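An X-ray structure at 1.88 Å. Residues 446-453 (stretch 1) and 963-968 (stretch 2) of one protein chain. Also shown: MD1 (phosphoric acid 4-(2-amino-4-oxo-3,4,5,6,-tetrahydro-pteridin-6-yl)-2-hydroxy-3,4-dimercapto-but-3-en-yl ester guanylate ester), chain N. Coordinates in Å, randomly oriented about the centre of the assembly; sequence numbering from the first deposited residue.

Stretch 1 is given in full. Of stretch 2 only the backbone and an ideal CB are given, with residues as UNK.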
ATOM      1  N   PHE A 446      11.677  -7.495   6.404  1.00 22.93           N
ATOM      2  CA  PHE A 446      12.893  -7.396   5.620  1.00 23.00           C
ATOM      3  C   PHE A 446      13.677  -6.131   5.881  1.00 23.17           C
ATOM      4  O   PHE A 446      14.754  -5.927   5.287  1.00 23.78           O
ATOM      5  CB  PHE A 446      12.585  -7.644   4.150  1.00 23.47           C
ATOM      6  CG  PHE A 446      12.241  -9.075   3.836  1.00 24.81           C
ATOM      7  CD1 PHE A 446      13.203 -10.083   3.934  1.00 27.62           C
ATOM      8  CD2 PHE A 446      10.962  -9.421   3.445  1.00 27.02           C
ATOM      9  CE1 PHE A 446      12.889 -11.427   3.638  1.00 25.13           C
ATOM     10  CE2 PHE A 446      10.647 -10.772   3.139  1.00 26.93           C
ATOM     11  CZ  PHE A 446      11.621 -11.759   3.245  1.00 24.36           C
ATOM     12  N   SER A 447      13.228  -5.332   6.855  1.00 23.90           N
ATOM     13  CA  SER A 447      14.118  -4.325   7.414  1.00 24.11           C
ATOM     14  C   SER A 447      15.258  -4.961   8.181  1.00 24.31           C
ATOM     15  O   SER A 447      16.268  -4.308   8.419  1.00 24.67           O
ATOM     16  CB  SER A 447      13.361  -3.372   8.330  1.00 23.58           C
ATOM     17  OG  SER A 447      12.717  -2.352   7.572  1.00 24.50           O
ATOM     18  N   SER A 448      15.097  -6.200   8.637  1.00 23.25           N
ATOM     19  CA  SER A 448      16.220  -6.851   9.355  1.00 23.75           C
ATOM     20  C   SER A 448      17.385  -7.028   8.392  1.00 23.61           C
ATOM     21  O   SER A 448      18.589  -6.713   8.683  1.00 22.38           O
ATOM     22  CB  SER A 448      15.784  -8.218   9.890  1.00 23.92           C
ATOM     23  OG  SER A 448      16.857  -8.829  10.619  1.00 24.27           O
ATOM     24  N   ALA A 449      17.069  -7.561   7.217  1.00 22.76           N
ATOM     25  CA  ALA A 449      18.158  -7.799   6.244  1.00 23.01           C
ATOM     26  C   ALA A 449      18.765  -6.499   5.768  1.00 22.65           C
ATOM     27  O   ALA A 449      19.912  -6.449   5.375  1.00 23.27           O
ATOM     28  CB  ALA A 449      17.662  -8.577   5.047  1.00 23.14           C
ATOM     29  N   LYS A 450      17.998  -5.424   5.815  1.00 22.28           N
ATOM     30  CA  LYS A 450      18.500  -4.134   5.419  1.00 21.73           C
ATOM     31  C   LYS A 450      19.168  -3.409   6.566  1.00 22.25           C
ATOM     32  O   LYS A 450      19.397  -2.206   6.479  1.00 22.73           O
ATOM     33  CB  LYS A 450      17.360  -3.331   4.849  1.00 21.62           C
ATOM     34  CG  LYS A 450      16.805  -4.001   3.597  1.00 21.24           C
ATOM     35  CD  LYS A 450      15.509  -3.379   3.128  1.00 22.72           C
ATOM     36  CE  LYS A 450      14.883  -4.129   1.998  1.00 22.68           C
ATOM     37  NZ  LYS A 450      14.282  -5.410   2.410  1.00 21.99           N
ATOM     38  N   SER A 451      19.477  -4.115   7.652  1.00 22.95           N
ATOM     39  CA  SER A 451      20.273  -3.536   8.738  1.00 22.49           C
ATOM     40  C   SER A 451      21.639  -4.181   8.658  1.00 23.34           C
ATOM     41  O   SER A 451      21.736  -5.374   8.454  1.00 25.13           O
ATOM     42  CB  SER A 451      19.645  -3.802  10.100  1.00 24.07           C
ATOM     43  OG  SER A 451      18.265  -3.406  10.132  1.00 21.55           O
ATOM     44  N   TYR A 452      22.687  -3.403   8.851  1.00 22.08           N
ATOM     45  CA  TYR A 452      24.057  -3.920   8.718  1.00 21.99           C
ATOM     46  C   TYR A 452      24.260  -5.194   9.529  1.00 22.78           C
ATOM     47  O   TYR A 452      24.834  -6.191   9.045  1.00 24.63           O
ATOM     48  CB  TYR A 452      25.023  -2.864   9.194  1.00 21.06           C
ATOM     49  CG  TYR A 452      26.475  -3.068   8.848  1.00 20.56           C
ATOM     50  CD1 TYR A 452      27.273  -3.898   9.617  1.00 20.66           C
ATOM     51  CD2 TYR A 452      27.070  -2.363   7.808  1.00 20.93           C
ATOM     52  CE1 TYR A 452      28.647  -4.045   9.337  1.00 19.68           C
ATOM     53  CE2 TYR A 452      28.434  -2.507   7.529  1.00 21.57           C
ATOM     54  CZ  TYR A 452      29.208  -3.350   8.279  1.00 19.93           C
ATOM     55  OH  TYR A 452      30.592  -3.446   8.014  1.00 21.39           O
ATOM     56  N   HIS A 453      23.782  -5.140  10.767  1.00 23.88           N
ATOM     57  CA  HIS A 453      23.911  -6.230  11.707  1.00 23.19           C
ATOM     58  C   HIS A 453      22.572  -6.972  11.897  1.00 22.28           C
ATOM     59  O   HIS A 453      22.309  -7.495  12.978  1.00 22.67           O
ATOM     60  CB  HIS A 453      24.381  -5.689  13.070  1.00 22.84           C
ATOM     61  CG  HIS A 453      25.763  -5.140  13.049  1.00 23.07           C
ATOM     62  ND1 HIS A 453      26.837  -5.891  12.640  1.00 21.77           N
ATOM     63  CD2 HIS A 453      26.249  -3.909  13.334  1.00 22.78           C
ATOM     64  CE1 HIS A 453      27.932  -5.155  12.683  1.00 24.34           C
ATOM     65  NE2 HIS A 453      27.609  -3.949  13.108  1.00 21.26           N
ATOM     66  N   UNK A 963      24.338  -5.798  -0.482  1.00 23.38           N
ATOM     67  CA  UNK A 963      24.643  -4.355  -0.497  1.00 22.79           C
ATOM     68  C   UNK A 963      23.431  -3.493  -0.198  1.00 22.56           C
ATOM     69  O   UNK A 963      23.081  -2.594  -0.978  1.00 22.22           O
ATOM     70  CB  UNK A 963      25.220  -3.954  -1.856  1.00 22.79           C
ATOM     71  N   UNK A 964      22.820  -3.739   0.957  1.00 22.82           N
ATOM     72  CA  UNK A 964      21.403  -3.408   1.190  1.00 23.28           C
ATOM     73  C   UNK A 964      21.168  -2.762   2.546  1.00 22.97           C
ATOM     74  O   UNK A 964      20.042  -2.562   2.936  1.00 24.88           O
ATOM     75  CB  UNK A 964      20.543  -4.669   1.076  1.00 23.28           C
ATOM     76  N   UNK A 965      22.256  -2.466   3.242  1.00 23.66           N
ATOM     77  CA  UNK A 965      22.268  -2.107   4.660  1.00 23.53           C
ATOM     78  C   UNK A 965      21.932  -0.643   4.891  1.00 23.11           C
ATOM     79  O   UNK A 965      22.661   0.086   5.555  1.00 22.64           O
ATOM     80  CB  UNK A 965      23.637  -2.420   5.268  1.00 23.53           C
ATOM     81  N   UNK A 966      20.796  -0.237   4.377  1.00 22.42           N
ATOM     82  CA  UNK A 966      20.386   1.149   4.421  1.00 23.51           C
ATOM     83  C   UNK A 966      19.692   1.610   5.725  1.00 23.94           C
ATOM     84  O   UNK A 966      19.533   2.811   5.957  1.00 25.20           O
ATOM     85  CB  UNK A 966      19.447   1.404   3.240  1.00 23.51           C
ATOM     86  N   UNK A 967      19.252   0.666   6.556  1.00 23.54           N
ATOM     87  CA  UNK A 967      18.484   1.008   7.709  1.00 23.59           C
ATOM     88  C   UNK A 967      19.455   1.477   8.791  1.00 23.19           C
ATOM     89  O   UNK A 967      20.347   0.711   9.245  1.00 23.51           O
ATOM     90  CB  UNK A 967      17.632  -0.174   8.177  1.00 23.59           C
ATOM     91  N   UNK A 968      19.336   2.755   9.166  1.00 22.88           N
ATOM     92  CA  UNK A 968      20.167   3.320  10.190  1.00 22.74           C
ATOM     93  C   UNK A 968      21.321   4.132   9.643  1.00 21.97           C
ATOM     94  O   UNK A 968      22.158   4.608  10.390  1.00 23.71           O
ATOM     95  CB  UNK A 968      20.701   2.204  11.090  1.00 22.74           C
TER
HETATM   96  PB  MD1 N1987      12.233  -3.090  -7.944  1.00 16.59           P
HETATM   97  O3B MD1 N1987      10.879  -2.272  -7.946  1.00 15.03           O
HETATM   98  O1B MD1 N1987      11.892  -4.497  -8.277  1.00 15.52           O
HETATM   99  O2B MD1 N1987      13.344  -2.362  -8.597  1.00 15.68           O
HETATM  100  O3A MD1 N1987      12.600  -3.062  -6.401  1.00 16.15           O
HETATM  101  C10 MD1 N1987      12.157  -4.074  -5.471  1.00 17.02           C
HETATM  102  C11 MD1 N1987      12.587  -3.539  -4.115  1.00 17.07           C
HETATM  103  O11 MD1 N1987      11.574  -2.522  -3.807  1.00 18.30           O
HETATM  104  C12 MD1 N1987      12.504  -4.624  -3.074  1.00 17.74           C
HETATM  105  S12 MD1 N1987      11.624  -6.066  -3.341  1.00 18.07           S
HETATM  106  C13 MD1 N1987      13.076  -4.467  -1.837  1.00 16.61           C
HETATM  107  S13 MD1 N1987      12.955  -5.641  -0.631  1.00 15.35           S
HETATM  108  C14 MD1 N1987      13.869  -3.272  -1.470  1.00 17.48           C
HETATM  109  N15 MD1 N1987      13.428  -2.468  -0.381  1.00 15.70           N
HETATM  110  C16 MD1 N1987      14.043  -1.282  -0.074  1.00 15.37           C
HETATM  111  C15 MD1 N1987      13.627  -0.630   1.072  1.00 17.69           C
HETATM  112  O14 MD1 N1987      12.727  -1.108   1.813  1.00 14.42           O
HETATM  113  N17 MD1 N1987      14.210   0.578   1.282  1.00 16.59           N
HETATM  114  C17 MD1 N1987      15.208   1.073   0.441  1.00 16.80           C
HETATM  115  N16 MD1 N1987      15.725   2.251   0.761  1.00 15.57           N
HETATM  116  N18 MD1 N1987      15.619   0.387  -0.637  1.00 14.92           N
HETATM  117  C20 MD1 N1987      15.055  -0.775  -0.892  1.00 16.65           C
HETATM  118  N8  MD1 N1987      15.502  -1.498  -1.951  1.00 14.77           N
HETATM  119  C7  MD1 N1987      14.935  -2.741  -2.398  1.00 16.37           C
HETATM  120  PA  MD1 N1987      10.290  -1.120  -8.902  1.00 15.83           P
HETATM  121  O1A MD1 N1987       8.807  -1.202  -8.734  1.00 15.08           O
HETATM  122  O2A MD1 N1987      10.944   0.155  -8.530  1.00 17.48           O
HETATM  123  O5' MD1 N1987      10.703  -1.501 -10.378  1.00 17.74           O
HETATM  124  C5' MD1 N1987      10.031  -2.616 -10.953  1.00 16.74           C
HETATM  125  C4' MD1 N1987       9.513  -2.249 -12.282  1.00 14.91           C
HETATM  126  O4' MD1 N1987       8.733  -3.377 -12.660  1.00 17.51           O
HETATM  127  C1' MD1 N1987       7.719  -2.837 -13.508  1.00 16.62           C
HETATM  128  N9  MD1 N1987       6.557  -3.717 -13.701  1.00 17.49           N
HETATM  129  C4  MD1 N1987       6.342  -4.397 -14.817  1.00 17.93           C
HETATM  130  N3  MD1 N1987       7.088  -4.464 -15.945  1.00 16.65           N
HETATM  131  C2  MD1 N1987       6.695  -5.231 -16.963  1.00 16.66           C
HETATM  132  N2  MD1 N1987       7.445  -5.317 -18.093  1.00 16.03           N
HETATM  133  N1  MD1 N1987       5.477  -5.874 -16.860  1.00 18.55           N
HETATM  134  C6  MD1 N1987       4.671  -5.847 -15.747  1.00 15.70           C
HETATM  135  O6  MD1 N1987       3.638  -6.516 -15.734  1.00 16.51           O
HETATM  136  C5  MD1 N1987       5.123  -5.079 -14.663  1.00 17.73           C
HETATM  137  N7  MD1 N1987       4.643  -4.781 -13.461  1.00 15.71           N
HETATM  138  C8  MD1 N1987       5.528  -3.963 -12.885  1.00 16.68           C
HETATM  139  C2' MD1 N1987       7.274  -1.556 -12.810  1.00 17.27           C
HETATM  140  O2' MD1 N1987       6.670  -0.588 -13.702  1.00 18.21           O
HETATM  141  C3' MD1 N1987       8.560  -1.056 -12.135  1.00 16.04           C
HETATM  142  O3' MD1 N1987       9.115   0.103 -12.810  1.00 15.84           O

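Position 963 lies out of reach of stretch 1, with nothing of that stretch within 5.5 Å of its ideal CB. A phi of -84° is compatible with most residues, proline among them, and the neighbouring segment does not narrow the choice. The residue is Pro 963, which makes no contact here.

At position 964 the CA-to-CB bond points toward stretch 1, and the ideal CB stands 4.6 Å from Lys 450 CG and 4.7 Å from Ala 449 O. The surroundings are the aliphatic part of the lysine and a backbone carbonyl, so a small or medium apolar side chain such as valine, isoleucine or leucine would fit, and threonine is conceivable. The residue is Val 964, whose CG2 packs 3.3 Å from Ala 449 O. Its backbone also takes part: Val 964 O receives a CA-H...O contact from Lys 450 CA at 3.3 Å.

The bond at position 965 runs sideways, past the backbone of stretch 1, with the ideal CB 3.8 Å from Tyr 452 CA and 4.4 Å from Lys 450 O. So close an approach favours a compact side chain, and serine, threonine, valine or alanine would all be reasonable. It is Thr 965, in the p rotamer. Its CG2 rests 3.6 Å from Tyr 452 CA, while OG1, 4.2 Å from Tyr 452 CD2, is hydrogen-bonded elsewhere in the structure. Close by, a water ties the backbones together, accepting from Tyr 452 N at 2.9 Å and donating to Thr 965 O at 2.9 Å and to O of position 967 at 2.6 Å.

Position 966 also points sideways, its ideal CB 4.9 Å from Lys 450 O. Stretch 1 makes little demand on it, but the pterin of MD1 is near, and a polar or acidic side chain could serve there; asparagine, aspartate or serine are all plausible. Asp 966 is found. Its end comes nearer to stretch 1 than its CB direction suggests, with OD2 4.1 Å from Lys 450 CB, and OD2 also lies 3.6 Å from MD1 C17.

At position 967 the backbone N donates to Lys 450 O at 2.9 Å, a bond available to any residue but proline. CA-to-CB points toward stretch 1, and the ideal CB sits a tight 3.2 Å from Lys 450 O. Beyond it, Ser 447 OG and MD1 O14 offer acceptors, which suits a long donor: arginine best, with lysine or glutamine possible. Arg 967 spans the gap. Its NE donates to Ser 447 OG at 2.8 Å and its NH2 to MD1 O14 at 2.8 Å, both partners lying near the guanidinium plane, while Lys 450 CD covers one face. NH1 completes the arrangement with a salt bridge to Asp 966 OD1 at 2.7 Å.

Position 968 has phi/psi of 100/4, where a CB would jam against the preceding carbonyl oxygen. That alone calls for glycine, and Gly 968 is present.

Stretch 2, residues 963-968: PVTDRG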
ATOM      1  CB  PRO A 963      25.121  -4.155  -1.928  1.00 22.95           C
ATOM      2  CG  PRO A 963      24.202  -5.097  -2.688  1.00 24.20           C
ATOM      3  CD  PRO A 963      24.100  -6.323  -1.833  1.00 22.60           C
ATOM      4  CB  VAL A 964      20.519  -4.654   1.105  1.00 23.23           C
ATOM      5  CG1 VAL A 964      20.635  -5.352  -0.301  1.00 22.77           C
ATOM      6  CG2 VAL A 964      20.789  -5.653   2.275  1.00 21.54           C
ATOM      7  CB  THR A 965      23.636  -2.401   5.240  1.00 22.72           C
ATOM      8  OG1 THR A 965      24.627  -1.659   4.514  1.00 24.69           O
ATOM      9  CG2 THR A 965      23.937  -3.938   5.104  1.00 24.49           C
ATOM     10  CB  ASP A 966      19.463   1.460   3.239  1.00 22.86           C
ATOM     11  CG  ASP A 966      18.193   0.695   3.289  1.00 25.10           C
ATOM     12  OD1 ASP A 966      17.334   0.992   4.171  1.00 27.35           O
ATOM     13  OD2 ASP A 966      17.990  -0.132   2.385  1.00 25.30           O
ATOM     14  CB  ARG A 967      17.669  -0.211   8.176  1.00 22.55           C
ATOM     15  CG  ARG A 967      16.697  -0.792   7.166  1.00 23.95           C
ATOM     16  CD  ARG A 967      15.466   0.140   7.020  1.00 22.05           C
ATOM     17  NE  ARG A 967      14.334  -0.484   6.353  1.00 25.65           N
ATOM     18  CZ  ARG A 967      14.019  -0.361   5.070  1.00 24.68           C
ATOM     19  NH1 ARG A 967      14.742   0.373   4.243  1.00 23.46           N
ATOM     20  NH2 ARG A 967      12.941  -0.970   4.609  1.00 25.49           N
TER
HETATM   21  O   HOH W   1      22.414  -0.534   8.408  1.00 14.54           O
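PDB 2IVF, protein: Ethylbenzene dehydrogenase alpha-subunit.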